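Side-chain contacts in tRNA-splicing endonuclease (Sulfolobus tokodaii, PDB 2CV8), which probably cuts introns out of precursor tRNA at both splice sites, leaving 2',3'-cyclic phosphate and 5'-hydroxyl ends: residues 35-38 / 39-43; 92-95 / 96-100. All blocks are in the same frame, centred on the assembly; numbering follows the deposited sequence.

Interaction 1 of 2, residues 35-38 / 39-43; sequences KPKS and AEEIN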
# COMPACT_ATOMS: atom_id res chain seq x y z
N LYS B 35 -19.51 -6.96 20.96
CA LYS B 35 -19.80 -5.59 20.60
C LYS B 35 -21.28 -5.28 20.80
O LYS B 35 -22.13 -5.68 20.01
CB LYS B 35 -19.37 -5.31 19.16
CG LYS B 35 -17.89 -4.96 19.02
CD LYS B 35 -17.50 -4.64 17.58
CE LYS B 35 -16.12 -3.97 17.51
NZ LYS B 35 -15.03 -4.78 18.12
N PRO B 36 -21.59 -4.55 21.88
CA PRO B 36 -22.93 -4.12 22.29
C PRO B 36 -23.60 -3.20 21.27
O PRO B 36 -22.99 -2.23 20.81
CB PRO B 36 -22.68 -3.38 23.60
CG PRO B 36 -21.41 -3.97 24.10
CD PRO B 36 -20.59 -4.11 22.87
N LYS B 37 -24.85 -3.50 20.93
CA LYS B 37 -25.59 -2.65 19.99
C LYS B 37 -25.65 -1.27 20.65
O LYS B 37 -25.29 -0.27 20.04
CB LYS B 37 -27.01 -3.19 19.78
CG LYS B 37 -27.07 -4.60 19.20
CD LYS B 37 -28.09 -5.46 19.93
CE LYS B 37 -29.49 -4.85 19.92
NZ LYS B 37 -30.06 -4.78 18.54
N SER B 38 -26.12 -1.24 21.89
CA SER B 38 -26.22 -0.01 22.66
C SER B 38 -25.51 -0.16 24.01
O SER B 38 -25.22 -1.28 24.44
CB SER B 38 -27.69 0.35 22.91
OG SER B 38 -28.37 -0.72 23.55
N ALA B 39 -25.23 0.97 24.66
CA ALA B 39 -24.57 0.93 25.96
C ALA B 39 -25.58 0.36 26.96
O ALA B 39 -25.24 -0.02 28.09
CB ALA B 39 -24.16 2.33 26.38
N GLU B 40 -26.82 0.30 26.51
CA GLU B 40 -27.92 -0.19 27.30
C GLU B 40 -27.73 -1.66 27.67
O GLU B 40 -28.14 -2.10 28.75
CB GLU B 40 -29.20 0.03 26.49
CG GLU B 40 -30.48 0.12 27.28
CD GLU B 40 -30.35 0.96 28.52
OE1 GLU B 40 -29.85 0.43 29.54
OE2 GLU B 40 -30.74 2.15 28.48
N GLU B 41 -27.08 -2.43 26.80
CA GLU B 41 -26.86 -3.85 27.09
C GLU B 41 -25.52 -4.17 27.75
O GLU B 41 -25.10 -5.33 27.77
CB GLU B 41 -27.06 -4.69 25.81
CG GLU B 41 -26.40 -4.14 24.55
CD GLU B 41 -26.88 -4.86 23.29
OE1 GLU B 41 -26.69 -6.09 23.18
OE2 GLU B 41 -27.44 -4.18 22.39
N ILE B 42 -24.85 -3.16 28.30
CA ILE B 42 -23.57 -3.35 28.97
C ILE B 42 -23.78 -3.53 30.47
O ILE B 42 -24.38 -2.67 31.12
CB ILE B 42 -22.61 -2.13 28.75
CG1 ILE B 42 -22.22 -2.01 27.27
CG2 ILE B 42 -21.36 -2.27 29.62
CD1 ILE B 42 -21.34 -0.81 26.94
N ASN B 43 -23.29 -4.63 31.01
CA ASN B 43 -23.43 -4.91 32.44
C ASN B 43 -22.13 -5.34 33.06
O ASN B 43 -22.08 -5.69 34.24
CB ASN B 43 -24.46 -6.01 32.68
CG ASN B 43 -25.85 -5.59 32.30
OD1 ASN B 43 -26.22 -5.59 31.12
ND2 ASN B 43 -26.64 -5.20 33.29
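The chain from Ser38 to Ile42 curls through a short 3-10 turn, with the Glu41 amide donating to Ser38 O at 3.2 Å and the Ile42 amide to Ala39 O behind it. In this loop between strands 29-30 and 46-49 the Ser-x-x-Glu order recalls a capping box, but at most its glutamate half is present, as Ser38 N to Glu41 OE2; the serine half is not seen. Glu41 sends its carboxylate back over the start of the turn: its CG sits between its own backbone N and carbonyl carbon (chi1 45°), and from there the chain runs extended to the amides of Lys37 and Ser38. The Ser38 N-H points fairly straight at OE2 (3.3 Å, 155°), while the bond from Lys37 N is bent and weak. Because OE2 is modelled too close to the Lys37 side chain, its exact place, and with it this half box, is doubtful. Lys37 crosses Glu41 at about a right angle, and its poorly ordered ammonium leads away, NZ lying 4.7 Å from OE2. With an alanine at Glu41, the Lys37 and Ser38 amides would probably lose this carboxylate partner and the Pro36 ring the glutamate chain passing it. Tyr22 of helix 15-25 backs the turn, bonding Pro36 O through its hydroxyl and touching Ala39 and Ile42, while Pro30 packs on Pro36 and Ile42. On the buried side the proline ring meets two side chains: its CB is 3.9 Å from Glu41 CG, and its CG lies 3.8 Å from Ile42 CG1.

Interaction 2 of 2, residues 92-95 / 96-100; sequences SVYE and DLREK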
# COMPACT_ATOMS: atom_id res chain seq x y z
N SER B 92 -1.14 8.14 16.94
CA SER B 92 -1.20 9.25 16.00
C SER B 92 -2.37 9.10 15.05
O SER B 92 -3.10 10.07 14.81
CB SER B 92 0.11 9.38 15.21
OG SER B 92 1.16 9.79 16.07
N VAL B 93 -2.57 7.90 14.51
CA VAL B 93 -3.69 7.68 13.60
C VAL B 93 -5.00 7.62 14.39
O VAL B 93 -6.01 8.19 13.97
CB VAL B 93 -3.55 6.36 12.77
CG1 VAL B 93 -4.71 6.25 11.78
CG2 VAL B 93 -2.24 6.33 12.01
N TYR B 94 -4.98 6.95 15.54
CA TYR B 94 -6.19 6.86 16.34
C TYR B 94 -6.73 8.25 16.61
O TYR B 94 -7.89 8.57 16.29
CB TYR B 94 -5.94 6.20 17.69
CG TYR B 94 -7.22 6.06 18.49
CD1 TYR B 94 -8.07 4.97 18.30
CD2 TYR B 94 -7.61 7.04 19.38
CE1 TYR B 94 -9.27 4.87 18.98
CE2 TYR B 94 -8.82 6.96 20.06
CZ TYR B 94 -9.64 5.87 19.86
OH TYR B 94 -10.86 5.82 20.49
N GLU B 95 -5.87 9.08 17.20
CA GLU B 95 -6.21 10.45 17.56
C GLU B 95 -6.67 11.28 16.37
O GLU B 95 -7.74 11.89 16.41
CB GLU B 95 -4.99 11.11 18.20
CG GLU B 95 -5.23 12.53 18.64
CD GLU B 95 -3.96 13.19 19.09
OE1 GLU B 95 -3.05 13.33 18.24
OE2 GLU B 95 -3.86 13.56 20.28
N ASP B 96 -5.85 11.31 15.32
CA ASP B 96 -6.16 12.07 14.12
C ASP B 96 -7.52 11.69 13.56
O ASP B 96 -8.34 12.55 13.24
CB ASP B 96 -5.08 11.83 13.07
CG ASP B 96 -5.28 12.67 11.79
OD1 ASP B 96 -5.76 12.11 10.78
OD2 ASP B 96 -4.94 13.87 11.80
N LEU B 97 -7.77 10.39 13.45
CA LEU B 97 -9.03 9.94 12.93
C LEU B 97 -10.16 10.25 13.89
O LEU B 97 -11.24 10.67 13.48
CB LEU B 97 -8.98 8.44 12.65
CG LEU B 97 -8.17 8.05 11.41
CD1 LEU B 97 -8.36 6.58 11.11
CD2 LEU B 97 -8.62 8.89 10.22
N ARG B 98 -9.90 10.06 15.17
CA ARG B 98 -10.91 10.32 16.17
C ARG B 98 -11.22 11.83 16.19
O ARG B 98 -12.38 12.24 16.23
CB ARG B 98 -10.41 9.86 17.53
CG ARG B 98 -11.51 9.46 18.47
CD ARG B 98 -12.02 8.07 18.16
NE ARG B 98 -13.39 7.92 18.65
CZ ARG B 98 -13.98 6.77 18.94
NH1 ARG B 98 -13.33 5.63 18.83
NH2 ARG B 98 -15.23 6.76 19.35
N GLU B 99 -10.17 12.63 16.13
CA GLU B 99 -10.31 14.08 16.15
C GLU B 99 -11.09 14.58 14.94
O GLU B 99 -11.72 15.64 15.00
CB GLU B 99 -8.92 14.74 16.18
CG GLU B 99 -8.92 16.11 16.82
CD GLU B 99 -9.29 16.09 18.29
OE1 GLU B 99 -9.46 17.18 18.88
OE2 GLU B 99 -9.41 14.99 18.87
N LYS B 100 -11.05 13.81 13.86
CA LYS B 100 -11.77 14.17 12.64
C LYS B 100 -13.22 13.71 12.69
O LYS B 100 -13.97 13.89 11.73
CB LYS B 100 -11.08 13.57 11.41
CG LYS B 100 -9.85 14.34 11.00
CD LYS B 100 -9.13 13.73 9.81
CE LYS B 100 -7.83 14.48 9.54
NZ LYS B 100 -7.00 13.85 8.49
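Val93 and Leu97, one turn apart on helix 87-99, lie side by side and point the same way, with Val93 CG1 3.7 Å from Leu97 CD1. This is the i to i+4 spacing of an alpha helix, and the helix packs on the mixed five-stranded sheet of the catalytic C-terminal domain. Backbone bonds from Asp96, Leu97, Arg98 and Glu99 to the carbonyls of residues 92 to 95 carry the helix through to its end. The tight part of the contact has two buried pairs. Val93 and Leu97 reach Tyr172 of strand 170-178 and the strand 114-117 residues Phe114 and Val116, and Leu97 also packs on Met180 of the second subunit. Tyr94 and Arg98 fill the neighbouring side, between strand 103-106 and helix 50-58. The arginine bends at chi2 (79°), which lays its chain along the tyrosine: CD comes 3.7 Å from Tyr94 CZ, and the guanidinium is turned 36° from the ring plane. Its NH1 lies 3.0 Å from Tyr94 OH, and Tyr27 adds a cation-pi partner.

The solvent side carries the acidic residues: Glu95 and Glu99 on one flank, Asp96 with Lys100 on another. Glu95 and Glu99 both project from it, their OE2 atoms 5.9 Å apart; Glu99 is held by Lys59 and the hydroxyl of Tyr55, which probably offsets the like charge, whereas Glu95 makes a long, weak ion pair with Lys58. Lys100, beyond the last turn, reaches back as a fully extended chain to Asp96 and is also paired with the terminal carboxylate of Met180 in the second subunit. Tyr172 OH binds the same Asp96 OD1, which Lys100 NZ meets on its syn side at 3.1 Å, 17° out of the carboxylate plane.

Interaction 1 comes first along the chain, in a loop of the N-terminal domain, and interaction 2 follows on a helix of the catalytic domain; their centres are 24 Å apart, and the nearest atoms stay about 10 Å from each other. Tyr117, a predicted active-site residue, is set apart from both: its side chain is about 11 Å from that of Pro36 and about 8 Å from that of Arg98, separations too long for direct contact. The two differ in their surroundings. The 35-43 turn rests on helix 15-25 of its own subunit, with no other chain of the assembly touching it, whereas the 92-100 segment, at the end of helix 87-99, joins both domains and meets the second subunit.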